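PDB 2Q9U: A-type flavoprotein from Giardia intestinalis, which scavenges O2 in this parasite, probably passing electrons from a bound FMN to a diiron centre where the gas is reduced. Local coordinates for residues N84-D89 with K110-H115; F106-K111 with A125-V130; T337-K342 with C368-Y373. All coordinates share one frame; numbering follows the deposited sequence.

Contact 1: residues N84-D89 with K110-H115. With FEO (mu-oxo-diiron), chain G.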
ATOM      1  N   ASN A  84     -29.357  18.671  -2.990  1.00 13.87           N
ATOM      2  CA  ASN A  84     -29.928  17.581  -3.765  1.00 13.38           C
ATOM      3  C   ASN A  84     -29.848  16.270  -3.015  1.00 13.37           C
ATOM      4  O   ASN A  84     -30.498  15.301  -3.408  1.00 13.27           O
ATOM      5  CB  ASN A  84     -29.138  17.424  -5.078  1.00 13.35           C
ATOM      6  CG  ASN A  84     -29.432  18.525  -6.071  1.00 15.72           C
ATOM      7  OD1 ASN A  84     -28.516  19.233  -6.540  1.00 19.92           O
ATOM      8  ND2 ASN A  84     -30.694  18.682  -6.402  1.00 12.51           N
ATOM      9  N   HIS A  85     -29.000  16.218  -1.981  1.00 13.02           N
ATOM     10  CA  HIS A  85     -28.531  14.925  -1.409  1.00 13.22           C
ATOM     11  C   HIS A  85     -27.842  15.245  -0.069  1.00 12.06           C
ATOM     12  O   HIS A  85     -27.163  16.259   0.041  1.00 12.10           O
ATOM     13  CB  HIS A  85     -27.577  14.308  -2.442  1.00 13.14           C
ATOM     14  CG  HIS A  85     -27.024  12.950  -2.112  1.00 14.42           C
ATOM     15  ND1 HIS A  85     -27.747  11.944  -1.511  1.00 15.04           N
ATOM     16  CD2 HIS A  85     -25.824  12.407  -2.430  1.00 13.74           C
ATOM     17  CE1 HIS A  85     -26.991  10.861  -1.401  1.00 14.92           C
ATOM     18  NE2 HIS A  85     -25.823  11.109  -1.965  1.00 13.52           N
ATOM     19  N   ALA A  86     -28.035  14.412   0.951  1.00 11.56           N
ATOM     20  CA  ALA A  86     -27.555  14.746   2.282  1.00 11.64           C
ATOM     21  C   ALA A  86     -26.217  14.070   2.623  1.00 12.09           C
ATOM     22  O   ALA A  86     -25.659  14.309   3.698  1.00 11.24           O
ATOM     23  CB  ALA A  86     -28.612  14.371   3.334  1.00 12.57           C
ATOM     24  N   GLU A  87     -25.713  13.222   1.721  1.00 11.71           N
ATOM     25  CA  GLU A  87     -24.440  12.537   1.970  1.00 12.20           C
ATOM     26  C   GLU A  87     -23.307  13.542   2.218  1.00 12.19           C
ATOM     27  O   GLU A  87     -23.271  14.630   1.601  1.00 11.99           O
ATOM     28  CB  GLU A  87     -24.094  11.537   0.846  1.00 11.17           C
ATOM     29  CG  GLU A  87     -23.034  10.495   1.286  1.00 13.97           C
ATOM     30  CD  GLU A  87     -22.706   9.521   0.198  1.00 14.17           C
ATOM     31  OE1 GLU A  87     -23.572   9.317  -0.681  1.00 14.93           O
ATOM     32  OE2 GLU A  87     -21.569   8.993   0.206  1.00 18.86           O
ATOM     33  N   GLY A  88     -22.412  13.190   3.148  1.00 11.11           N
ATOM     34  CA  GLY A  88     -21.329  14.083   3.597  1.00 11.47           C
ATOM     35  C   GLY A  88     -20.471  14.725   2.516  1.00 11.39           C
ATOM     36  O   GLY A  88     -20.054  15.875   2.654  1.00 12.74           O
ATOM     37  N   ASP A  89     -20.202  13.998   1.440  1.00 11.02           N
ATOM     38  CA  ASP A  89     -19.379  14.548   0.373  1.00 11.31           C
ATOM     39  C   ASP A  89     -19.968  15.800  -0.290  1.00 11.12           C
ATOM     40  O   ASP A  89     -19.219  16.604  -0.826  1.00 11.08           O
ATOM     41  CB  ASP A  89     -18.957  13.496  -0.662  1.00 11.86           C
ATOM     42  CG  ASP A  89     -20.134  12.736  -1.277  1.00 11.93           C
ATOM     43  OD1 ASP A  89     -21.137  12.476  -0.588  1.00 10.24           O
ATOM     44  OD2 ASP A  89     -20.042  12.373  -2.466  1.00 12.50           O
ATOM     45  N   LYS A 110     -38.471  16.962   1.577  1.00 17.50           N
ATOM     46  CA  LYS A 110     -38.688  16.628   2.977  1.00 18.03           C
ATOM     47  C   LYS A 110     -37.700  15.556   3.459  1.00 17.66           C
ATOM     48  O   LYS A 110     -37.096  15.684   4.539  1.00 17.13           O
ATOM     49  CB  LYS A 110     -40.132  16.188   3.203  1.00 18.76           C
ATOM     50  CG  LYS A 110     -40.453  15.844   4.663  1.00 20.00           C
ATOM     51  CD  LYS A 110     -40.067  16.954   5.637  1.00 24.97           C
ATOM     52  CE  LYS A 110     -41.214  17.900   5.934  1.00 27.38           C
ATOM     53  NZ  LYS A 110     -40.767  18.996   6.851  1.00 27.05           N
ATOM     54  N   LYS A 111     -37.501  14.531   2.637  1.00 17.95           N
ATOM     55  CA  LYS A 111     -36.570  13.467   2.991  1.00 17.96           C
ATOM     56  C   LYS A 111     -35.149  14.016   3.154  1.00 16.90           C
ATOM     57  O   LYS A 111     -34.438  13.648   4.094  1.00 15.37           O
ATOM     58  CB  LYS A 111     -36.638  12.326   1.980  1.00 18.12           C
ATOM     59  CG  LYS A 111     -35.800  11.127   2.374  1.00 21.98           C
ATOM     60  CD  LYS A 111     -36.319  10.462   3.666  1.00 25.79           C
ATOM     61  CE  LYS A 111     -37.430   9.487   3.360  1.00 27.94           C
ATOM     62  NZ  LYS A 111     -37.798   8.745   4.582  1.00 30.00           N
ATOM     63  N   CYS A 112     -34.756  14.915   2.254  1.00 16.05           N
ATOM     64  CA  CYS A 112     -33.429  15.524   2.339  1.00 15.67           C
ATOM     65  C   CYS A 112     -33.293  16.355   3.616  1.00 15.56           C
ATOM     66  O   CYS A 112     -32.321  16.210   4.333  1.00 14.99           O
ATOM     67  CB  CYS A 112     -33.073  16.316   1.077  1.00 15.78           C
ATOM     68  SG  CYS A 112     -31.348  16.877   1.060  1.00 16.35           S
ATOM     69  N   GLN A 113     -34.290  17.178   3.928  1.00 15.28           N
ATOM     70  CA  GLN A 113     -34.263  17.966   5.166  1.00 16.60           C
ATOM     71  C   GLN A 113     -34.124  17.099   6.429  1.00 17.09           C
ATOM     72  O   GLN A 113     -33.290  17.388   7.285  1.00 17.88           O
ATOM     73  CB  GLN A 113     -35.498  18.865   5.278  1.00 16.49           C
ATOM     74  CG  GLN A 113     -35.555  19.683   6.594  1.00 18.26           C
ATOM     75  CD  GLN A 113     -36.971  20.099   6.941  1.00 20.44           C
ATOM     76  OE1 GLN A 113     -37.918  19.332   6.745  1.00 19.98           O
ATOM     77  NE2 GLN A 113     -37.130  21.334   7.427  1.00 18.62           N
ATOM     78  N   GLU A 114     -34.924  16.042   6.525  1.00 17.34           N
ATOM     79  CA  GLU A 114     -34.826  15.081   7.636  1.00 19.91           C
ATOM     80  C   GLU A 114     -33.406  14.522   7.807  1.00 18.75           C
ATOM     81  O   GLU A 114     -32.887  14.451   8.925  1.00 18.09           O
ATOM     82  CB  GLU A 114     -35.833  13.948   7.422  1.00 19.84           C
ATOM     83  CG  GLU A 114     -37.271  14.444   7.641  1.00 23.89           C
ATOM     84  CD  GLU A 114     -38.357  13.461   7.238  1.00 24.28           C
ATOM     85  OE1 GLU A 114     -38.088  12.488   6.500  1.00 30.63           O
ATOM     86  OE2 GLU A 114     -39.508  13.676   7.682  1.00 29.42           O
ATOM     87  N   HIS A 115     -32.777  14.145   6.691  1.00 18.56           N
ATOM     88  CA  HIS A 115     -31.436  13.566   6.729  1.00 18.49           C
ATOM     89  C   HIS A 115     -30.375  14.626   7.063  1.00 17.44           C
ATOM     90  O   HIS A 115     -29.477  14.362   7.864  1.00 17.89           O
ATOM     91  CB  HIS A 115     -31.112  12.793   5.430  1.00 18.82           C
ATOM     92  CG  HIS A 115     -31.916  11.535   5.248  1.00 22.16           C
ATOM     93  ND1 HIS A 115     -31.935  10.828   4.063  1.00 23.90           N
ATOM     94  CD2 HIS A 115     -32.763  10.881   6.085  1.00 25.77           C
ATOM     95  CE1 HIS A 115     -32.746   9.788   4.180  1.00 25.09           C
ATOM     96  NE2 HIS A 115     -33.258   9.795   5.399  1.00 25.76           N
TER
HETATM   97 FE1  FEO G 701     -21.386  11.870  -3.949  1.00 11.41          FE
HETATM   98 FE2  FEO G 701     -23.963   9.953  -2.672  1.00 14.54          FE
HETATM   99  O   FEO G 701     -22.553  11.444  -2.581  1.00 11.74           O

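Contact 2: residues F106-K111 with A125-V130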
ATOM      1  N   PHE A 106     -32.566  27.239   2.909  1.00 14.71           N
ATOM      2  CA  PHE A 106     -32.107  25.939   2.423  1.00 14.57           C
ATOM      3  C   PHE A 106     -33.287  25.247   1.754  1.00 14.48           C
ATOM      4  O   PHE A 106     -34.356  25.112   2.364  1.00 13.78           O
ATOM      5  CB  PHE A 106     -31.484  25.122   3.573  1.00 15.17           C
ATOM      6  CG  PHE A 106     -30.141  25.626   3.965  1.00 15.87           C
ATOM      7  CD1 PHE A 106     -28.992  25.171   3.305  1.00 15.03           C
ATOM      8  CD2 PHE A 106     -30.018  26.621   4.937  1.00 18.43           C
ATOM      9  CE1 PHE A 106     -27.725  25.681   3.632  1.00 13.55           C
ATOM     10  CE2 PHE A 106     -28.776  27.141   5.266  1.00 18.40           C
ATOM     11  CZ  PHE A 106     -27.617  26.666   4.610  1.00 18.89           C
ATOM     12  N   VAL A 107     -33.093  24.865   0.493  1.00 12.84           N
ATOM     13  CA  VAL A 107     -34.173  24.367  -0.350  1.00 13.79           C
ATOM     14  C   VAL A 107     -33.903  22.904  -0.653  1.00 14.02           C
ATOM     15  O   VAL A 107     -32.865  22.567  -1.219  1.00 13.46           O
ATOM     16  CB  VAL A 107     -34.222  25.122  -1.706  1.00 12.76           C
ATOM     17  CG1 VAL A 107     -35.330  24.577  -2.594  1.00 13.07           C
ATOM     18  CG2 VAL A 107     -34.370  26.633  -1.510  1.00 15.10           C
ATOM     19  N   CYS A 108     -34.846  22.041  -0.288  1.00 14.61           N
ATOM     20  CA  CYS A 108     -34.703  20.620  -0.529  1.00 14.46           C
ATOM     21  C   CYS A 108     -36.027  19.925  -0.287  1.00 15.00           C
ATOM     22  O   CYS A 108     -36.994  20.549   0.159  1.00 15.40           O
ATOM     23  CB  CYS A 108     -33.627  20.047   0.420  1.00 14.45           C
ATOM     24  SG  CYS A 108     -33.958  20.368   2.201  1.00 15.93           S
ATOM     25  N   THR A 109     -36.064  18.633  -0.578  1.00 15.57           N
ATOM     26  CA  THR A 109     -37.242  17.809  -0.336  1.00 16.63           C
ATOM     27  C   THR A 109     -37.327  17.482   1.162  1.00 16.52           C
ATOM     28  O   THR A 109     -36.372  17.676   1.916  1.00 16.54           O
ATOM     29  CB  THR A 109     -37.166  16.481  -1.117  1.00 16.83           C
ATOM     30  OG1 THR A 109     -36.011  15.753  -0.686  1.00 17.39           O
ATOM     31  CG2 THR A 109     -37.109  16.704  -2.648  1.00 16.46           C
ATOM     32  N   LYS A 110     -38.471  16.962   1.577  1.00 17.50           N
ATOM     33  CA  LYS A 110     -38.688  16.628   2.977  1.00 18.03           C
ATOM     34  C   LYS A 110     -37.700  15.556   3.459  1.00 17.66           C
ATOM     35  O   LYS A 110     -37.096  15.684   4.539  1.00 17.13           O
ATOM     36  CB  LYS A 110     -40.132  16.188   3.203  1.00 18.76           C
ATOM     37  CG  LYS A 110     -40.453  15.844   4.663  1.00 20.00           C
ATOM     38  CD  LYS A 110     -40.067  16.954   5.637  1.00 24.97           C
ATOM     39  CE  LYS A 110     -41.214  17.900   5.934  1.00 27.38           C
ATOM     40  NZ  LYS A 110     -40.767  18.996   6.851  1.00 27.05           N
ATOM     41  N   LYS A 111     -37.501  14.531   2.637  1.00 17.95           N
ATOM     42  CA  LYS A 111     -36.570  13.467   2.991  1.00 17.96           C
ATOM     43  C   LYS A 111     -35.149  14.016   3.154  1.00 16.90           C
ATOM     44  O   LYS A 111     -34.438  13.648   4.094  1.00 15.37           O
ATOM     45  CB  LYS A 111     -36.638  12.326   1.980  1.00 18.12           C
ATOM     46  CG  LYS A 111     -35.800  11.127   2.374  1.00 21.98           C
ATOM     47  CD  LYS A 111     -36.319  10.462   3.666  1.00 25.79           C
ATOM     48  CE  LYS A 111     -37.430   9.487   3.360  1.00 27.94           C
ATOM     49  NZ  LYS A 111     -37.798   8.745   4.582  1.00 30.00           N
ATOM     50  N   ALA A 125     -31.476  26.826  10.868  1.00 21.26           N
ATOM     51  CA  ALA A 125     -31.703  27.024   9.428  1.00 20.27           C
ATOM     52  C   ALA A 125     -33.143  27.402   9.079  1.00 19.59           C
ATOM     53  O   ALA A 125     -34.098  26.934   9.727  1.00 18.39           O
ATOM     54  CB  ALA A 125     -31.281  25.773   8.646  1.00 19.61           C
ATOM     55  N   THR A 126     -33.281  28.231   8.040  1.00 18.81           N
ATOM     56  CA  THR A 126     -34.568  28.519   7.383  1.00 18.60           C
ATOM     57  C   THR A 126     -34.694  27.609   6.172  1.00 18.48           C
ATOM     58  O   THR A 126     -33.793  27.556   5.319  1.00 18.54           O
ATOM     59  CB  THR A 126     -34.658  30.007   6.946  1.00 18.81           C
ATOM     60  OG1 THR A 126     -34.559  30.828   8.102  1.00 19.27           O
ATOM     61  CG2 THR A 126     -35.976  30.332   6.248  1.00 19.22           C
ATOM     62  N   TRP A 127     -35.806  26.882   6.102  1.00 18.05           N
ATOM     63  CA  TRP A 127     -36.024  25.860   5.094  1.00 17.63           C
ATOM     64  C   TRP A 127     -37.142  26.246   4.140  1.00 18.35           C
ATOM     65  O   TRP A 127     -38.079  26.957   4.509  1.00 18.14           O
ATOM     66  CB  TRP A 127     -36.413  24.539   5.781  1.00 18.16           C
ATOM     67  CG  TRP A 127     -35.405  24.026   6.769  1.00 17.67           C
ATOM     68  CD1 TRP A 127     -35.390  24.223   8.132  1.00 17.47           C
ATOM     69  CD2 TRP A 127     -34.285  23.199   6.465  1.00 16.51           C
ATOM     70  NE1 TRP A 127     -34.307  23.580   8.687  1.00 18.85           N
ATOM     71  CE2 TRP A 127     -33.620  22.928   7.686  1.00 19.10           C
ATOM     72  CE3 TRP A 127     -33.763  22.668   5.269  1.00 18.61           C
ATOM     73  CZ2 TRP A 127     -32.447  22.160   7.746  1.00 19.44           C
ATOM     74  CZ3 TRP A 127     -32.610  21.882   5.331  1.00 17.81           C
ATOM     75  CH2 TRP A 127     -31.964  21.636   6.564  1.00 17.98           C
ATOM     76  N   LEU A 128     -37.022  25.792   2.898  1.00 17.68           N
ATOM     77  CA  LEU A 128     -38.131  25.768   1.967  1.00 18.01           C
ATOM     78  C   LEU A 128     -38.205  24.344   1.455  1.00 18.86           C
ATOM     79  O   LEU A 128     -37.302  23.888   0.731  1.00 18.35           O
ATOM     80  CB  LEU A 128     -37.921  26.750   0.805  1.00 18.13           C
ATOM     81  CG  LEU A 128     -38.975  26.705  -0.298  1.00 17.92           C
ATOM     82  CD1 LEU A 128     -40.395  26.988   0.235  1.00 18.94           C
ATOM     83  CD2 LEU A 128     -38.597  27.661  -1.437  1.00 19.36           C
ATOM     84  N   ILE A 129     -39.262  23.639   1.845  1.00 18.95           N
ATOM     85  CA  ILE A 129     -39.467  22.262   1.400  1.00 19.11           C
ATOM     86  C   ILE A 129     -40.168  22.198   0.037  1.00 19.90           C
ATOM     87  O   ILE A 129     -41.274  22.761  -0.159  1.00 20.01           O
ATOM     88  CB  ILE A 129     -40.214  21.414   2.456  1.00 19.37           C
ATOM     89  CG1 ILE A 129     -39.472  21.419   3.820  1.00 20.29           C
ATOM     90  CG2 ILE A 129     -40.440  19.978   1.937  1.00 19.03           C
ATOM     91  CD1 ILE A 129     -37.940  21.148   3.756  1.00 17.69           C
ATOM     92  N   VAL A 130     -39.519  21.513  -0.908  1.00 19.32           N
ATOM     93  CA  VAL A 130     -39.994  21.440  -2.296  1.00 19.36           C
ATOM     94  C   VAL A 130     -40.352  20.010  -2.646  1.00 19.88           C
ATOM     95  O   VAL A 130     -39.973  19.078  -1.926  1.00 19.92           O
ATOM     96  CB  VAL A 130     -38.940  21.998  -3.298  1.00 19.40           C
ATOM     97  CG1 VAL A 130     -38.713  23.500  -3.035  1.00 18.85           C
ATOM     98  CG2 VAL A 130     -37.611  21.211  -3.226  1.00 18.68           C
TER
HETATM   99  O   HOH W   1     -40.662  17.265  -0.373  1.00 17.77           O

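Contact 3: residues T337-K342 with C368-Y373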
ATOM      1  N   THR A 337     -25.479  -6.458  -7.231  1.00 12.24           N
ATOM      2  CA  THR A 337     -26.312  -7.240  -8.197  1.00 12.49           C
ATOM      3  C   THR A 337     -25.718  -7.361  -9.617  1.00 13.11           C
ATOM      4  O   THR A 337     -26.407  -7.785 -10.555  1.00 12.40           O
ATOM      5  CB  THR A 337     -27.814  -6.703  -8.313  1.00 13.99           C
ATOM      6  OG1 THR A 337     -27.850  -5.493  -9.103  1.00 14.67           O
ATOM      7  CG2 THR A 337     -28.423  -6.432  -6.942  1.00 13.87           C
ATOM      8  N   LEU A 338     -24.426  -7.043  -9.748  1.00 11.58           N
ATOM      9  CA  LEU A 338     -23.736  -6.944 -11.037  1.00 12.13           C
ATOM     10  C   LEU A 338     -23.703  -8.215 -11.873  1.00 12.50           C
ATOM     11  O   LEU A 338     -23.568  -8.138 -13.079  1.00 13.01           O
ATOM     12  CB  LEU A 338     -22.297  -6.481 -10.808  1.00 12.38           C
ATOM     13  CG  LEU A 338     -22.207  -5.123 -10.100  1.00 11.42           C
ATOM     14  CD1 LEU A 338     -20.741  -4.852  -9.694  1.00 12.26           C
ATOM     15  CD2 LEU A 338     -22.763  -4.021 -10.965  1.00 12.90           C
ATOM     16  N   ILE A 339     -23.814  -9.381 -11.249  1.00 12.62           N
ATOM     17  CA  ILE A 339     -23.789 -10.616 -12.049  1.00 12.01           C
ATOM     18  C   ILE A 339     -25.092 -11.408 -11.998  1.00 12.64           C
ATOM     19  O   ILE A 339     -25.153 -12.564 -12.441  1.00 12.15           O
ATOM     20  CB  ILE A 339     -22.571 -11.532 -11.729  1.00 13.11           C
ATOM     21  CG1 ILE A 339     -22.683 -12.145 -10.316  1.00 12.05           C
ATOM     22  CG2 ILE A 339     -21.216 -10.796 -11.996  1.00 10.00           C
ATOM     23  CD1 ILE A 339     -21.608 -13.198  -9.991  1.00 12.23           C
ATOM     24  N   LYS A 340     -26.147 -10.787 -11.487  1.00 12.44           N
ATOM     25  CA  LYS A 340     -27.452 -11.448 -11.460  1.00 13.93           C
ATOM     26  C   LYS A 340     -27.820 -11.881 -12.894  1.00 13.80           C
ATOM     27  O   LYS A 340     -27.735 -11.070 -13.823  1.00 13.64           O
ATOM     28  CB  LYS A 340     -28.491 -10.493 -10.868  1.00 14.03           C
ATOM     29  CG  LYS A 340     -29.903 -10.993 -10.827  1.00 16.76           C
ATOM     30  CD  LYS A 340     -30.810  -9.882 -10.276  1.00 23.09           C
ATOM     31  CE  LYS A 340     -30.564  -9.629  -8.783  1.00 28.94           C
ATOM     32  NZ  LYS A 340     -31.348 -10.590  -7.951  1.00 33.01           N
ATOM     33  N   GLY A 341     -28.194 -13.153 -13.058  1.00 14.19           N
ATOM     34  CA  GLY A 341     -28.567 -13.721 -14.359  1.00 14.29           C
ATOM     35  C   GLY A 341     -27.427 -14.108 -15.295  1.00 14.38           C
ATOM     36  O   GLY A 341     -27.682 -14.682 -16.351  1.00 13.75           O
ATOM     37  N   LYS A 342     -26.176 -13.814 -14.907  1.00 12.89           N
ATOM     38  CA  LYS A 342     -25.014 -13.984 -15.807  1.00 13.44           C
ATOM     39  C   LYS A 342     -24.391 -15.373 -15.672  1.00 12.81           C
ATOM     40  O   LYS A 342     -24.325 -15.907 -14.562  1.00 12.95           O
ATOM     41  CB  LYS A 342     -23.934 -12.922 -15.545  1.00 11.80           C
ATOM     42  CG  LYS A 342     -24.440 -11.488 -15.723  1.00 12.80           C
ATOM     43  CD  LYS A 342     -23.274 -10.530 -15.855  1.00 10.22           C
ATOM     44  CE  LYS A 342     -23.718  -9.102 -16.120  1.00 11.58           C
ATOM     45  NZ  LYS A 342     -22.546  -8.199 -16.294  1.00 12.74           N
ATOM     46  N   CYS A 368     -25.581 -14.284  -5.294  1.00 14.58           N
ATOM     47  CA  CYS A 368     -25.547 -13.380  -6.461  1.00 14.96           C
ATOM     48  C   CYS A 368     -26.655 -13.632  -7.477  1.00 14.91           C
ATOM     49  O   CYS A 368     -26.880 -12.812  -8.367  1.00 15.11           O
ATOM     50  CB  CYS A 368     -24.189 -13.433  -7.168  1.00 14.78           C
ATOM     51  SG  CYS A 368     -22.820 -12.990  -6.097  1.00 18.01           S
ATOM     52  N   LYS A 369     -27.316 -14.779  -7.367  1.00 15.56           N
ATOM     53  CA  LYS A 369     -28.291 -15.225  -8.357  1.00 15.86           C
ATOM     54  C   LYS A 369     -27.782 -15.218  -9.805  1.00 15.74           C
ATOM     55  O   LYS A 369     -28.488 -14.830 -10.753  1.00 14.29           O
ATOM     56  CB  LYS A 369     -29.617 -14.492  -8.146  1.00 17.45           C
ATOM     57  CG  LYS A 369     -30.235 -14.995  -6.824  1.00 19.41           C
ATOM     58  CD  LYS A 369     -30.984 -13.941  -6.105  1.00 23.05           C
ATOM     59  CE  LYS A 369     -31.203 -14.352  -4.673  1.00 20.33           C
ATOM     60  NZ  LYS A 369     -30.229 -13.744  -3.754  1.00 19.14           N
ATOM     61  N   ALA A 370     -26.545 -15.689  -9.957  1.00 14.48           N
ATOM     62  CA  ALA A 370     -25.940 -15.891 -11.248  1.00 14.45           C
ATOM     63  C   ALA A 370     -26.480 -17.192 -11.861  1.00 14.93           C
ATOM     64  O   ALA A 370     -27.077 -18.023 -11.163  1.00 15.93           O
ATOM     65  CB  ALA A 370     -24.410 -15.963 -11.112  1.00 13.89           C
ATOM     66  N   ASP A 371     -26.268 -17.329 -13.163  1.00 15.42           N
ATOM     67  CA  ASP A 371     -26.536 -18.558 -13.916  1.00 15.65           C
ATOM     68  C   ASP A 371     -25.373 -19.544 -13.728  1.00 15.46           C
ATOM     69  O   ASP A 371     -24.419 -19.592 -14.532  1.00 15.05           O
ATOM     70  CB  ASP A 371     -26.759 -18.178 -15.388  1.00 15.46           C
ATOM     71  CG  ASP A 371     -26.972 -19.381 -16.303  1.00 17.77           C
ATOM     72  OD1 ASP A 371     -27.132 -20.514 -15.810  1.00 17.24           O
ATOM     73  OD2 ASP A 371     -26.983 -19.176 -17.541  1.00 20.62           O
ATOM     74  N   VAL A 372     -25.426 -20.306 -12.632  1.00 16.20           N
ATOM     75  CA  VAL A 372     -24.363 -21.258 -12.329  1.00 16.08           C
ATOM     76  C   VAL A 372     -24.708 -22.575 -13.057  1.00 17.24           C
ATOM     77  O   VAL A 372     -25.310 -23.481 -12.499  1.00 16.81           O
ATOM     78  CB  VAL A 372     -24.131 -21.458 -10.818  1.00 16.25           C
ATOM     79  CG1 VAL A 372     -22.870 -22.334 -10.573  1.00 14.57           C
ATOM     80  CG2 VAL A 372     -23.975 -20.090 -10.094  1.00 14.89           C
ATOM     81  N   TYR A 373     -24.323 -22.636 -14.319  1.00 17.93           N
ATOM     82  CA  TYR A 373     -24.679 -23.733 -15.213  1.00 18.78           C
ATOM     83  C   TYR A 373     -23.955 -25.059 -14.921  1.00 20.47           C
ATOM     84  O   TYR A 373     -24.433 -26.133 -15.304  1.00 20.27           O
ATOM     85  CB  TYR A 373     -24.432 -23.302 -16.651  1.00 17.71           C
ATOM     86  CG  TYR A 373     -22.993 -22.916 -16.907  1.00 17.76           C
ATOM     87  CD1 TYR A 373     -22.557 -21.599 -16.689  1.00 16.19           C
ATOM     88  CD2 TYR A 373     -22.060 -23.866 -17.318  1.00 16.41           C
ATOM     89  CE1 TYR A 373     -21.233 -21.241 -16.901  1.00 15.26           C
ATOM     90  CE2 TYR A 373     -20.722 -23.518 -17.529  1.00 16.19           C
ATOM     91  CZ  TYR A 373     -20.323 -22.195 -17.320  1.00 15.93           C
ATOM     92  OH  TYR A 373     -19.002 -21.842 -17.539  1.00 15.02           O
TER
HETATM   93  O   HOH W   2     -27.222 -16.587 -18.284  1.00 15.82           O

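Contact 1: residues N84-D89 with K110-H115
The loop 84-89 runs past the first turns of a helix, the backbones coming closest at Ala-86 and Cys-112, whose CA atoms lie 5.9 Å apart, and the segments meet without a mutual hydrogen bond. Cys-112 holds SG anti to its backbone N (chi1 -172°), which lays the sulfur against the loop backbone, 3.9 Å from His-85 N. One turn on, CB of Ala-86 touches CB of His-115 at 3.6 Å; there the imidazole of His-115 leads away, with Lys-111 O over one face. His-85, Glu-87 and Asp-89 form the H-x-E-x-D motif of the flavodiiron metallo-beta-lactamase-like fold and bind the mu-oxo-diiron site, which His-90, His-152, Asp-171 and His-230 complete. His-85, CG anti to the backbone N, brings NE2 to 2.3 Å from FE2, and the extended chain of Glu-87 sets OE1 2.1 Å from the same ion. Asp-89 OD2 binds FE1 at 2.1 Å. Asp-155 accepts from ND1 of His-85 and of His-115, helping to fix both rings, that of His-85 together with its bond to FE2. Tyr-267 of the second subunit hydrogen-bonds Glu-87 OE2, and Phe-382 of that subunit meets the His-115 ring. The contact thus packs the loop after strand 80-82 on helix 110-120.

Contact 2: residues F106-K111 with A125-V130
Strands 106-108 and 127-129 run parallel, their short axes 4.7 Å apart and 18° from alignment. Four backbone hydrogen bonds join them in the staggered ladder of a parallel pair: Phe-106 N to Thr-126 O, Leu-128 N to Phe-106 O, Cys-108 N to Leu-128 O and Val-130 N to Cys-108 O. The first is short, 2.7 Å from Phe-106 N to Thr-126 O, and runs nearly along the C=O axis; in the last, Val-130 N lies well above the carbonyl plane of Cys-108.

Trp-127 can be followed outward on the face it shares with Phe-106 and Cys-108. Its CB rests beside Phe-106 O. With CG anti to the carbonyl carbon (chi1 -58°), the indole swings so that CE3 lies 3.8 Å from Phe-106 CB, and CZ3, farther out, reaches Cys-108 SG at 3.7 Å. This sulfur-aromatic contact is oblique to the ring. Ala-125 CB sits over one indole face, near the rim, and also touches Phe-106 CD2. On the face of Val-107 and Leu-128, Val-107 CG1 meets Val-130 CG1 at 3.6 Å, the two side chains crossing at about a right angle.

Ile-129 CG2, in turn, packs 3.6 Å from Lys-110 N at the start of the helix. A water accepts from that N-H and donates to Val-130 O, tying the first turn to the end of the ladder. Helix 110-120 links the two strands, so this is a beta-alpha-beta crossover at the outermost strand of a metallo-beta-lactamase-like sheet.

Contact 3: residues T337-K342 with C368-Y373
Positive phi at Lys-369 (52°) turns the chain out of helix 356-367 and aims its carbonyl at Gly-341, whose own positive phi (79°) lies within the type II turn from Ile-339 to Lys-342. Ile-339 has CG1 in the crowded position between the backbone N and the carbonyl carbon (chi1 69°), and from there the branch extends toward Cys-368 and Ala-370.

Two backbone hydrogen bonds carry the contact. Gly-341 N donates to Lys-369 O over 2.9 Å in a nearly straight bond, the donor standing above the carbonyl plane. Asp-371 N gives its hydrogen to Lys-342 O at 2.8 Å, more bent and farther above the plane. Between the two bonds, Ala-370 rests its CB 3.5 Å from Lys-342 O.

The apolar part lies alongside. Ile-339 CG1 meets Cys-368 CB at 3.7 Å, while CD1 at the tip of Ile-339 reaches both that CB and Ala-370 CB; Leu-364 of helix 356-367 and Thr-305 of helix 298-306 also pack against Ile-339. Farther out, Lys-340 and Lys-369 run side by side in the same direction, and Lys-340 NZ touches Lys-369 CD at 3.8 Å. The two amino groups stay 5.4 Å apart from NZ to NZ, and Lys-369 NZ is held by Asp-366 O and Gly-367 O at the end of its helix.

A water donates to Gly-341 O at 2.8 Å and also to Asp-371 OD2, bridging the segments beside the second bond. The contact joins the loops after helices 324-336 and 356-367 of the flavodoxin-like domain, away from the FMN. The join thus depends chiefly on main-chain groups, with a small apolar patch alongside; the nearby lysine charges probably repel mildly, which those two carbonyls may partly ease.

In the fold
From the N terminus, the chain first enters the metal-binding loop 84-89, and contact 1 closes the excursion through helix 94-97 and strand 105-108 when helix 110-120 packs on it. Contact 2 starts from the part of the chain on which contact 1 ends, the two sharing Lys-110 and Lys-111, and closes at 125-130 after helix 110-120. Gln-113 on the common helix packs on Cys-108, Trp-127 and Ile-129. Together they bind the diiron loop to the edge of the lactamase-like sheet. Contact 3 follows much later in the flavodoxin-like part, its centre 33 Å from that of contact 1, and joins the loops leading into the neighbouring parallel strands 344-350 and 378-381.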